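Side-chain contacts in peptidyl-prolyl cis-trans isomerase (Hirschia baltica, PDB 5EX2), which probably catalyses the cis-trans isomerisation of peptide bonds preceding proline, as cyclophilins do, and so assists protein folding: residues Glu38-Ile43 with Ser147-Cys152; Val48-Lys53 with Glu90-Glu95; Asp78-Ala81 with Arg85-Asp88; Phe96-Asp101 with Phe127-Arg132. All coordinates share one frame; numbering follows the deposited sequence.

How the interactions relate
From the N terminus, the chain leaves strand 33-39 through 38-43 and returns to this turn at 147-152, so interaction 1 closes the longest loop and encloses the other three contacts. Inside it, helix 45-57 meets the loop at 90-95 in interaction 2, and nested within that is interaction 3, where 85-88 folds back on helix 79-83. Interaction 4 opens just after 95, in series with interaction 2, and joins strands 98-100 and 127-132. None of the loops cross. Interaction 1 touches interaction 2 through Ala40 and Val48, and interaction 4 through Ser147, linking the barrel to the five-stranded sheet; interaction 3 stays peripheral.

Interaction 1: residues Glu38-Ile43 with Ser147-Cys152; sequences ELAPEI and SWMPHC
Ile43 N donates to Ala40 O at 3.0 Å, closing a type I turn through Pro41 and Glu42 that sets both of its end residues against Met149. All that passes between residues 38-43 and 147-152 is apolar. Ile43 and Met149 cross at about a right angle: the end of Ile43, CD1, lies 3.8 Å from Met149 SD, while its branch methyl, Ile43 CG2, meets the base of the other side chain at Met149 CB, 4.0 Å away. Met149 runs out extended, with CG anti to the backbone N (chi1 175°), then turns at its last torsion (chi3 65°), which carries its terminal methyl over toward the turn, where Met149 CE stands 4.4 Å from Ala40 CB. Phe127 of strand 127-132 touches both Ala40 and Met149, and Ile129 and Phe98 add to the surroundings of Ile43. The backbone of Met149 is held as well, its O accepting from Ser187 OG; farther on, Cys152 is joined to Cys254 by a disulfide. Between these two segments the turn after strand 33-39 thus meets the residue following strand 145-148 by buried apolar packing, the flexible thioether fitting against the branched isoleucine without any directional bond.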
loop_
_atom_site.group_PDB
_atom_site.type_symbol
_atom_site.label_atom_id
_atom_site.label_comp_id
_atom_site.label_asym_id
_atom_site.label_seq_id
_atom_site.Cartn_x
_atom_site.Cartn_y
_atom_site.Cartn_z
ATOM N N GLU A 38 0.824 -0.700 5.454
ATOM C CA GLU A 38 2.214 -1.133 5.386
ATOM C C GLU A 38 2.930 -0.343 4.298
ATOM O O GLU A 38 2.512 -0.315 3.145
ATOM C CB GLU A 38 2.369 -2.645 5.123
ATOM C CG GLU A 38 3.828 -3.057 5.289
ATOM C CD GLU A 38 4.132 -4.516 5.015
ATOM O OE1 GLU A 38 3.245 -5.268 4.570
ATOM O OE2 GLU A 38 5.299 -4.893 5.251
ATOM N N LEU A 39 4.035 0.273 4.685
ATOM C CA LEU A 39 4.908 0.977 3.764
ATOM C C LEU A 39 5.743 -0.011 2.960
ATOM O O LEU A 39 6.114 -1.081 3.460
ATOM C CB LEU A 39 5.840 1.903 4.523
ATOM C CG LEU A 39 5.134 2.882 5.444
ATOM C CD1 LEU A 39 6.145 3.651 6.293
ATOM C CD2 LEU A 39 4.253 3.829 4.625
ATOM N N ALA A 40 6.075 0.360 1.727
ATOM C CA ALA A 40 6.824 -0.493 0.816
ATOM C C ALA A 40 8.137 0.166 0.388
ATOM O O ALA A 40 8.216 0.739 -0.706
ATOM C CB ALA A 40 5.979 -0.807 -0.400
ATOM N N PRO A 41 9.171 0.086 1.234
ATOM C CA PRO A 41 10.402 0.832 0.951
ATOM C C PRO A 41 11.122 0.374 -0.308
ATOM O O PRO A 41 11.817 1.177 -0.933
ATOM C CB PRO A 41 11.286 0.565 2.173
ATOM C CG PRO A 41 10.432 -0.034 3.198
ATOM C CD PRO A 41 9.181 -0.541 2.569
ATOM N N GLU A 42 10.958 -0.884 -0.690
ATOM C CA GLU A 42 11.647 -1.388 -1.861
ATOM C C GLU A 42 10.975 -0.876 -3.145
ATOM O O GLU A 42 11.588 -0.877 -4.212
ATOM C CB GLU A 42 11.679 -2.921 -1.813
ATOM C CG GLU A 42 12.439 -3.443 -0.585
ATOM C CD GLU A 42 12.529 -4.958 -0.510
ATOM O OE1 GLU A 42 11.581 -5.581 0.015
ATOM O OE2 GLU A 42 13.552 -5.525 -0.951
ATOM N N ILE A 43 9.748 -0.387 -3.030
ATOM C CA ILE A 43 8.970 0.061 -4.177
ATOM C C ILE A 43 9.098 1.576 -4.380
ATOM O O ILE A 43 9.248 2.057 -5.507
ATOM C CB ILE A 43 7.495 -0.351 -4.016
ATOM C CG1 ILE A 43 7.394 -1.881 -4.001
ATOM C CG2 ILE A 43 6.639 0.262 -5.118
ATOM C CD1 ILE A 43 6.013 -2.417 -3.701
ATOM N N SER A 147 9.611 -2.475 -12.796
ATOM C CA SER A 147 8.431 -2.995 -12.115
ATOM C C SER A 147 7.706 -1.864 -11.404
ATOM O O SER A 147 8.265 -0.799 -11.219
ATOM C CB SER A 147 8.813 -4.076 -11.120
ATOM O OG SER A 147 9.547 -5.122 -11.765
ATOM N N TRP A 148 6.461 -2.098 -11.028
ATOM C CA TRP A 148 5.705 -1.085 -10.300
ATOM C C TRP A 148 4.630 -1.756 -9.461
ATOM O O TRP A 148 4.319 -2.921 -9.669
ATOM C CB TRP A 148 5.103 -0.058 -11.274
ATOM C CG TRP A 148 4.287 -0.631 -12.407
ATOM C CD1 TRP A 148 2.919 -0.719 -12.465
ATOM C CD2 TRP A 148 4.778 -1.162 -13.655
ATOM N NE1 TRP A 148 2.541 -1.268 -13.664
ATOM C CE2 TRP A 148 3.658 -1.566 -14.400
ATOM C CE3 TRP A 148 6.054 -1.346 -14.201
ATOM C CZ2 TRP A 148 3.771 -2.136 -15.666
ATOM C CZ3 TRP A 148 6.164 -1.926 -15.461
ATOM C CH2 TRP A 148 5.029 -2.309 -16.173
ATOM N N MET A 149 4.087 -1.029 -8.487
ATOM C CA MET A 149 2.984 -1.537 -7.711
ATOM C C MET A 149 1.711 -0.960 -8.288
ATOM O O MET A 149 1.433 0.235 -8.103
ATOM C CB MET A 149 3.126 -1.166 -6.238
ATOM C CG MET A 149 1.928 -1.579 -5.413
ATOM S SD MET A 149 2.297 -1.713 -3.652
ATOM C CE MET A 149 2.669 -0.025 -3.223
ATOM N N PRO A 150 0.937 -1.790 -8.989
ATOM C CA PRO A 150 -0.259 -1.255 -9.644
ATOM C C PRO A 150 -1.307 -0.811 -8.654
ATOM O O PRO A 150 -1.317 -1.272 -7.518
ATOM C CB PRO A 150 -0.758 -2.439 -10.466
ATOM C CG PRO A 150 -0.268 -3.625 -9.744
ATOM C CD PRO A 150 1.091 -3.231 -9.244
ATOM N N HIS A 151 -2.177 0.084 -9.100
ATOM C CA HIS A 151 -3.138 0.703 -8.222
ATOM C C HIS A 151 -4.385 -0.176 -8.065
ATOM O O HIS A 151 -5.489 0.174 -8.471
ATOM C CB HIS A 151 -3.448 2.102 -8.748
ATOM C CG HIS A 151 -2.310 3.061 -8.549
ATOM N ND1 HIS A 151 -1.167 3.043 -9.312
ATOM C CD2 HIS A 151 -2.143 4.051 -7.645
ATOM C CE1 HIS A 151 -0.345 3.990 -8.884
ATOM N NE2 HIS A 151 -0.913 4.613 -7.871
ATOM N N CYS A 152 -4.189 -1.341 -7.462
ATOM C CA CYS A 152 -5.278 -2.202 -7.045
ATOM C C CYS A 152 -5.995 -1.546 -5.875
ATOM O O CYS A 152 -5.408 -0.734 -5.183
ATOM C CB CYS A 152 -4.773 -3.584 -6.582
ATOM S SG CYS A 152 -3.823 -4.519 -7.728
#

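Interaction 2: residues Val48-Lys53 with Glu90-Glu95; sequences VAQIRK and EAVDGE
One hydrogen bond carries the polar part of this contact: Gln50 NE2 on helix 45-57 donates to Glu90 O at 2.9 Å. The amide nitrogen comes almost straight along the C=O direction (175° at the oxygen), yet the N-H is less well aimed, at 144°, with the carbonyl oxygen tilted out of the Gln50 amide plane. The same nitrogen also binds Lys168 O, so this one amide group ties two loops to the helix. A bend at chi2 turns the amide toward Glu90 O.

Van der Waals packing is the second component. Gln50 leaves the helix with CG anti to the backbone N (chi1 -179°), which puts Gln50 CG beside the isopropyl group of Val92, 4.3 Å from Val92 CG1, and Val92 also rests on Asn46 and His47 one turn earlier. Farther along, the carboxylate of Glu95 takes His47 ND1 and the backbone N of Asn46, a negative charge at the N-terminal end of the helix that the helix dipole would probably stabilise. Val48 and Arg52 meanwhile touch Leu39 of strand 33-39, so helix 45-57 lies between the barrel and this loop, as one of the helices packed against the eight-stranded barrel of the cyclophilin fold.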
loop_
_atom_site.group_PDB
_atom_site.type_symbol
_atom_site.label_atom_id
_atom_site.label_comp_id
_atom_site.label_asym_id
_atom_site.label_seq_id
_atom_site.Cartn_x
_atom_site.Cartn_y
_atom_site.Cartn_z
ATOM N N VAL A 48 8.357 6.565 1.032
ATOM C CA VAL A 48 8.210 5.962 2.351
ATOM C C VAL A 48 8.896 6.818 3.414
ATOM O O VAL A 48 8.341 7.035 4.501
ATOM C CB VAL A 48 8.760 4.518 2.344
ATOM C CG1 VAL A 48 9.011 3.975 3.753
ATOM C CG2 VAL A 48 7.803 3.625 1.575
ATOM N N ALA A 49 10.079 7.336 3.108
ATOM C CA ALA A 49 10.757 8.223 4.045
ATOM C C ALA A 49 9.924 9.490 4.254
ATOM O O ALA A 49 9.802 10.000 5.368
ATOM C CB ALA A 49 12.147 8.574 3.558
ATOM N N GLN A 50 9.357 10.014 3.176
ATOM C CA GLN A 50 8.506 11.203 3.268
ATOM C C GLN A 50 7.308 10.972 4.170
ATOM O O GLN A 50 6.980 11.809 5.014
ATOM C CB GLN A 50 8.046 11.615 1.878
ATOM C CG GLN A 50 7.157 12.856 1.820
ATOM C CD GLN A 50 7.929 14.161 1.834
ATOM O OE1 GLN A 50 9.144 14.186 2.022
ATOM N NE2 GLN A 50 7.219 15.259 1.601
ATOM N N ILE A 51 6.633 9.842 4.011
ATOM C CA ILE A 51 5.445 9.574 4.818
ATOM C C ILE A 51 5.822 9.468 6.292
ATOM O O ILE A 51 5.161 10.053 7.133
ATOM C CB ILE A 51 4.718 8.304 4.350
ATOM C CG1 ILE A 51 4.161 8.507 2.921
ATOM C CG2 ILE A 51 3.618 7.912 5.319
ATOM C CD1 ILE A 51 3.189 9.677 2.736
ATOM N N ARG A 52 6.887 8.751 6.616
ATOM C CA ARG A 52 7.316 8.700 8.017
ATOM C C ARG A 52 7.567 10.093 8.575
ATOM O O ARG A 52 7.151 10.416 9.690
ATOM C CB ARG A 52 8.589 7.874 8.182
ATOM C CG ARG A 52 8.436 6.406 7.891
ATOM C CD ARG A 52 9.565 5.609 8.520
ATOM N NE ARG A 52 9.594 4.252 7.992
ATOM C CZ ARG A 52 10.399 3.840 7.023
ATOM N NH1 ARG A 52 11.284 4.661 6.466
ATOM N NH2 ARG A 52 10.327 2.585 6.619
ATOM N N LYS A 53 8.258 10.910 7.802
ATOM C CA LYS A 53 8.573 12.268 8.196
ATOM C C LYS A 53 7.306 13.074 8.448
ATOM O O LYS A 53 7.182 13.726 9.480
ATOM C CB LYS A 53 9.431 12.917 7.110
ATOM C CG LYS A 53 9.785 14.368 7.334
ATOM C CD LYS A 53 10.598 14.904 6.153
ATOM C CE LYS A 53 10.898 16.392 6.297
ATOM N NZ LYS A 53 11.939 16.664 7.324
ATOM N N GLU A 90 9.010 19.808 1.946
ATOM C CA GLU A 90 9.438 19.796 0.553
ATOM C C GLU A 90 8.779 18.672 -0.227
ATOM O O GLU A 90 8.391 17.636 0.333
ATOM C CB GLU A 90 10.961 19.671 0.459
ATOM C CG GLU A 90 11.720 20.840 1.072
ATOM C CD GLU A 90 11.431 22.156 0.374
ATOM O OE1 GLU A 90 11.398 22.174 -0.876
ATOM O OE2 GLU A 90 11.222 23.169 1.078
ATOM N N ALA A 91 8.676 18.874 -1.532
ATOM C CA ALA A 91 8.136 17.862 -2.416
ATOM C C ALA A 91 9.126 16.721 -2.566
ATOM O O ALA A 91 10.311 16.845 -2.232
ATOM C CB ALA A 91 7.811 18.469 -3.772
ATOM N N VAL A 92 8.622 15.607 -3.075
ATOM C CA VAL A 92 9.441 14.435 -3.325
ATOM C C VAL A 92 9.331 14.075 -4.803
ATOM O O VAL A 92 8.251 14.133 -5.377
ATOM C CB VAL A 92 9.001 13.266 -2.404
ATOM C CG1 VAL A 92 7.496 13.054 -2.465
ATOM C CG2 VAL A 92 9.759 11.995 -2.730
ATOM N N ASP A 93 10.454 13.717 -5.417
ATOM C CA ASP A 93 10.451 13.383 -6.836
ATOM C C ASP A 93 9.657 12.114 -7.075
ATOM O O ASP A 93 9.656 11.199 -6.244
ATOM C CB ASP A 93 11.875 13.199 -7.373
ATOM C CG ASP A 93 12.597 14.513 -7.605
ATOM O OD1 ASP A 93 11.972 15.577 -7.439
ATOM O OD2 ASP A 93 13.796 14.476 -7.961
ATOM N N GLY A 94 9.007 12.049 -8.231
ATOM C CA GLY A 94 8.188 10.905 -8.568
ATOM C C GLY A 94 8.977 9.609 -8.508
ATOM O O GLY A 94 10.154 9.549 -8.888
ATOM N N GLU A 95 8.311 8.575 -8.004
ATOM C CA GLU A 95 8.829 7.221 -7.950
ATOM C C GLU A 95 7.732 6.331 -8.497
ATOM O O GLU A 95 6.997 5.689 -7.733
ATOM C CB GLU A 95 9.205 6.807 -6.522
ATOM C CG GLU A 95 10.484 7.420 -5.998
ATOM C CD GLU A 95 10.747 7.046 -4.554
ATOM O OE1 GLU A 95 9.829 7.226 -3.718
ATOM O OE2 GLU A 95 11.870 6.581 -4.246
#

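Interaction 3: residues Asp78-Ala81 with Arg85-Asp88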
loop_
_atom_site.group_PDB
_atom_site.type_symbol
_atom_site.label_atom_id
_atom_site.label_comp_id
_atom_site.label_asym_id
_atom_site.label_seq_id
_atom_site.Cartn_x
_atom_site.Cartn_y
_atom_site.Cartn_z
ATOM N N ASP A 78 -4.055 17.111 2.729
ATOM C CA ASP A 78 -3.743 18.483 2.352
ATOM C C ASP A 78 -3.534 19.277 3.626
ATOM O O ASP A 78 -4.472 19.858 4.172
ATOM C CB ASP A 78 -4.857 19.077 1.498
ATOM C CG ASP A 78 -4.522 20.457 0.972
ATOM O OD1 ASP A 78 -3.404 20.964 1.244
ATOM O OD2 ASP A 78 -5.388 21.034 0.285
ATOM N N ILE A 79 -2.296 19.281 4.095
ATOM C CA ILE A 79 -1.972 19.873 5.383
ATOM C C ILE A 79 -2.269 21.365 5.397
ATOM O O ILE A 79 -2.844 21.876 6.367
ATOM C CB ILE A 79 -0.494 19.611 5.733
ATOM C CG1 ILE A 79 -0.299 18.120 5.994
ATOM C CG2 ILE A 79 -0.048 20.456 6.932
ATOM C CD1 ILE A 79 1.121 17.712 6.119
ATOM N N ALA A 80 -1.922 22.076 4.331
ATOM C CA ALA A 80 -2.110 23.522 4.327
ATOM C C ALA A 80 -3.566 23.910 4.564
ATOM O O ALA A 80 -3.855 24.889 5.254
ATOM C CB ALA A 80 -1.624 24.108 3.016
ATOM N N ALA A 81 -4.485 23.117 4.029
ATOM C CA ALA A 81 -5.899 23.456 4.097
ATOM C C ALA A 81 -6.424 23.506 5.533
ATOM O O ALA A 81 -7.307 24.321 5.842
ATOM C CB ALA A 81 -6.703 22.480 3.284
ATOM N N ARG A 85 -1.703 27.393 7.161
ATOM C CA ARG A 85 -0.500 27.964 6.580
ATOM C C ARG A 85 0.195 26.868 5.804
ATOM O O ARG A 85 -0.098 25.690 5.995
ATOM C CB ARG A 85 0.400 28.551 7.666
ATOM C CG ARG A 85 0.796 27.577 8.753
ATOM C CD ARG A 85 1.761 28.221 9.741
ATOM N NE ARG A 85 2.253 27.270 10.729
ATOM C CZ ARG A 85 3.185 26.353 10.480
ATOM N NH1 ARG A 85 3.730 26.251 9.267
ATOM N NH2 ARG A 85 3.565 25.522 11.440
ATOM N N GLU A 86 1.087 27.257 4.905
ATOM C CA GLU A 86 1.835 26.277 4.148
ATOM C C GLU A 86 2.784 25.579 5.110
ATOM O O GLU A 86 3.500 26.238 5.867
ATOM C CB GLU A 86 2.593 26.938 2.999
ATOM C CG GLU A 86 1.672 27.492 1.919
ATOM C CD GLU A 86 0.846 26.405 1.249
ATOM O OE1 GLU A 86 1.347 25.265 1.129
ATOM O OE2 GLU A 86 -0.308 26.692 0.858
ATOM N N PRO A 87 2.791 24.245 5.096
ATOM C CA PRO A 87 3.704 23.579 6.017
ATOM C C PRO A 87 5.144 23.678 5.565
ATOM O O PRO A 87 5.426 23.861 4.376
ATOM C CB PRO A 87 3.229 22.135 5.996
ATOM C CG PRO A 87 2.644 21.955 4.640
ATOM C CD PRO A 87 1.998 23.281 4.314
ATOM N N ASP A 88 6.049 23.545 6.521
ATOM C CA ASP A 88 7.461 23.429 6.222
ATOM C C ASP A 88 7.768 22.022 5.704
ATOM O O ASP A 88 8.143 21.124 6.465
ATOM C CB ASP A 88 8.286 23.734 7.464
ATOM C CG ASP A 88 9.769 23.589 7.224
ATOM O OD1 ASP A 88 10.188 23.506 6.043
ATOM O OD2 ASP A 88 10.524 23.561 8.218
#
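The carboxylate of Glu86 lies with one face toward the methyl of Ala80: Ala80 CB is 3.6 Å from Glu86 OE2 and 3.7 Å from Glu86 OE1, above the plane and displaced to the oxygen side. Although the Glu86 side chain starts away from the helix, a bend at chi2 (-62°) turns its end back over Ala80. The Pro87 ring offers its methylene carbons to the helix. Its CB and CG both meet Ile79 CG2, with Pro87 CB to Ile79 CG2 at 3.8 Å, and Pro87 CD reaches Ala80 CB at 3.9 Å. Arg85, Glu86 and Pro87 thus all touch Ala80. Backbone chemistry adds one weak polar element, a CA-H...O contact from Ala80 CA to Arg85 O at 3.4 Å, with an angle of 149° at the hydrogen.

Ile79, which is buried, also touches Leu59, and Ile79 N donates to Asp169 OD2; Glu86 also touches Lys168. This is a local chain reversal at the protein surface: the short helix 79-83 has the chain that leaves it folded back along its first turn, on the periphery of the cyclophilin fold.

Interaction 4: residues Phe96-Asp101 with Phe127-Arg132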
loop_
_atom_site.group_PDB
_atom_site.type_symbol
_atom_site.label_atom_id
_atom_site.label_comp_id
_atom_site.label_asym_id
_atom_site.label_seq_id
_atom_site.Cartn_x
_atom_site.Cartn_y
_atom_site.Cartn_z
ATOM N N PHE A 96 7.615 6.272 -9.817
ATOM C CA PHE A 96 6.482 5.603 -10.432
ATOM C C PHE A 96 6.779 4.145 -10.754
ATOM O O PHE A 96 5.867 3.334 -10.915
ATOM C CB PHE A 96 6.072 6.322 -11.716
ATOM C CG PHE A 96 5.790 7.802 -11.545
ATOM C CD1 PHE A 96 5.320 8.328 -10.365
ATOM C CD2 PHE A 96 6.003 8.664 -12.606
ATOM C CE1 PHE A 96 5.071 9.694 -10.263
ATOM C CE2 PHE A 96 5.748 10.022 -12.496
ATOM C CZ PHE A 96 5.290 10.528 -11.321
ATOM N N VAL A 97 8.059 3.842 -10.889
ATOM C CA VAL A 97 8.514 2.480 -11.137
ATOM C C VAL A 97 9.770 2.264 -10.320
ATOM O O VAL A 97 10.370 3.222 -9.830
ATOM C CB VAL A 97 8.818 2.216 -12.631
ATOM C CG1 VAL A 97 7.590 2.430 -13.489
ATOM C CG2 VAL A 97 9.958 3.096 -13.123
ATOM N N PHE A 98 10.171 1.011 -10.160
ATOM C CA PHE A 98 11.447 0.711 -9.548
ATOM C C PHE A 98 12.172 -0.311 -10.404
ATOM O O PHE A 98 11.558 -1.036 -11.182
ATOM C CB PHE A 98 11.286 0.234 -8.095
ATOM C CG PHE A 98 10.569 -1.073 -7.914
ATOM C CD1 PHE A 98 9.196 -1.160 -8.051
ATOM C CD2 PHE A 98 11.270 -2.205 -7.525
ATOM C CE1 PHE A 98 8.538 -2.361 -7.841
ATOM C CE2 PHE A 98 10.616 -3.402 -7.321
ATOM C CZ PHE A 98 9.251 -3.481 -7.478
ATOM N N ARG A 99 13.494 -0.318 -10.274
ATOM C CA ARG A 99 14.363 -1.258 -10.971
ATOM C C ARG A 99 14.494 -2.496 -10.108
ATOM O O ARG A 99 15.113 -2.440 -9.040
ATOM C CB ARG A 99 15.738 -0.656 -11.217
ATOM C CG ARG A 99 15.735 0.655 -11.976
ATOM C CD ARG A 99 15.220 0.481 -13.367
ATOM N NE ARG A 99 16.035 -0.468 -14.114
ATOM C CZ ARG A 99 15.710 -0.938 -15.310
ATOM N NH1 ARG A 99 14.585 -0.525 -15.871
ATOM N NH2 ARG A 99 16.498 -1.821 -15.931
ATOM N N ARG A 100 13.893 -3.590 -10.550
ATOM C CA ARG A 100 13.845 -4.818 -9.781
ATOM C C ARG A 100 14.845 -5.854 -10.294
ATOM O O ARG A 100 14.902 -6.123 -11.497
ATOM C CB ARG A 100 12.428 -5.355 -9.830
ATOM C CG ARG A 100 12.205 -6.587 -8.983
ATOM C CD ARG A 100 10.768 -7.102 -9.059
ATOM N NE ARG A 100 10.406 -7.487 -10.414
ATOM C CZ ARG A 100 10.590 -8.692 -10.934
ATOM N NH1 ARG A 100 11.111 -9.677 -10.207
ATOM N NH2 ARG A 100 10.262 -8.912 -12.194
ATOM N N ASP A 101 15.616 -6.430 -9.381
ATOM C CA ASP A 101 16.501 -7.540 -9.691
ATOM C C ASP A 101 15.701 -8.840 -9.576
ATOM O O ASP A 101 15.365 -9.253 -8.474
ATOM C CB ASP A 101 17.690 -7.548 -8.729
ATOM C CG ASP A 101 18.660 -8.689 -8.979
ATOM O OD1 ASP A 101 18.392 -9.550 -9.841
ATOM O OD2 ASP A 101 19.693 -8.738 -8.269
ATOM N N PHE A 127 2.465 -7.267 -1.563
ATOM C CA PHE A 127 2.188 -6.143 -2.444
ATOM C C PHE A 127 1.946 -6.654 -3.849
ATOM O O PHE A 127 2.657 -7.555 -4.314
ATOM C CB PHE A 127 3.341 -5.143 -2.460
ATOM C CG PHE A 127 3.652 -4.545 -1.101
ATOM C CD1 PHE A 127 2.857 -3.542 -0.571
ATOM C CD2 PHE A 127 4.731 -4.983 -0.341
ATOM C CE1 PHE A 127 3.126 -2.983 0.671
ATOM C CE2 PHE A 127 4.989 -4.414 0.912
ATOM C CZ PHE A 127 4.194 -3.421 1.398
ATOM N N PRO A 128 0.962 -6.079 -4.551
ATOM C CA PRO A 128 0.781 -6.435 -5.950
ATOM C C PRO A 128 1.880 -5.771 -6.761
ATOM O O PRO A 128 2.244 -4.619 -6.505
ATOM C CB PRO A 128 -0.599 -5.879 -6.271
ATOM C CG PRO A 128 -0.708 -4.665 -5.381
ATOM C CD PRO A 128 0.028 -5.022 -4.125
ATOM N N ILE A 129 2.397 -6.484 -7.756
ATOM C CA ILE A 129 3.496 -6.003 -8.568
ATOM C C ILE A 129 3.185 -6.316 -10.020
ATOM O O ILE A 129 2.656 -7.383 -10.313
ATOM C CB ILE A 129 4.838 -6.658 -8.182
ATOM C CG1 ILE A 129 5.147 -6.470 -6.693
ATOM C CG2 ILE A 129 5.974 -6.127 -9.059
ATOM C CD1 ILE A 129 5.490 -5.055 -6.307
ATOM N N GLU A 130 3.454 -5.364 -10.907
ATOM C CA GLU A 130 3.435 -5.601 -12.346
ATOM C C GLU A 130 4.836 -5.338 -12.865
ATOM O O GLU A 130 5.562 -4.493 -12.355
ATOM C CB GLU A 130 2.404 -4.712 -13.058
ATOM C CG GLU A 130 2.293 -5.002 -14.529
ATOM C CD GLU A 130 1.119 -4.327 -15.186
ATOM O OE1 GLU A 130 0.579 -3.345 -14.630
ATOM O OE2 GLU A 130 0.738 -4.790 -16.267
ATOM N N THR A 131 5.236 -6.085 -13.884
ATOM C CA THR A 131 6.616 -6.036 -14.296
ATOM C C THR A 131 6.792 -6.295 -15.764
ATOM O O THR A 131 6.014 -7.014 -16.363
ATOM C CB THR A 131 7.435 -7.065 -13.506
ATOM O OG1 THR A 131 8.831 -6.899 -13.750
ATOM C CG2 THR A 131 7.004 -8.504 -13.796
ATOM N N ARG A 132 7.830 -5.678 -16.318
ATOM C CA ARG A 132 8.380 -6.113 -17.589
ATOM C C ARG A 132 9.020 -7.484 -17.375
ATOM O O ARG A 132 9.266 -7.908 -16.245
ATOM C CB ARG A 132 9.376 -5.080 -18.121
ATOM C CG ARG A 132 8.795 -3.681 -18.231
ATOM C CD ARG A 132 7.653 -3.608 -19.222
ATOM N NE ARG A 132 8.127 -3.744 -20.592
ATOM C CZ ARG A 132 7.343 -3.693 -21.664
ATOM N NH1 ARG A 132 6.035 -3.483 -21.536
ATOM N NH2 ARG A 132 7.871 -3.822 -22.867
#
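Strands 98-100 and 127-132 meet here in a buried contact, part polar and part apolar, within the five-stranded antiparallel sheet that accompanies the cyclophilin barrel. They are not neighbours in that sheet: strand 145-148 runs between them, and their axes stay 9.2 Å apart at the closest approach and 72° from parallel, so side chains alone span the gap between the two strands, Arg100 reaching farthest. Its CG is anti to the backbone N (chi1 -176°), which sends the chain out toward the other strand before a bend at chi3 brings the edge of the guanidinium group to Thr131. Arg100 NH2 then donates to Thr131 OG1 at 2.9 Å, nearly straight at 170° and with the oxygen close to the guanidinium plane.

Several groups share these polar atoms. Ser147 OG of the intervening strand bonds to both Thr131 OG1 and Arg100 NE, bridging the pair from the middle. Arg100 NH2 also forms a salt bridge with Asp134, and Arg100 NH1 reaches Ile105 O, so the guanidinium group is held by several bonds, and Asp134 probably offsets its charge. The side chain of Thr131 lies about 8 Å from that of Glu135, a metal ligand, and about 8 Å from a bound magnesium ion.

The apolar half lies two residues earlier on each strand, where Ile129 CD1 comes to the edge of the Phe98 ring, 4.2 Å from Phe98 CZ. Thr131 OG1, the acceptor for Arg100, in turn donates to Arg132 O at 2.7 Å, meeting that carbonyl in its plane on a lone pair.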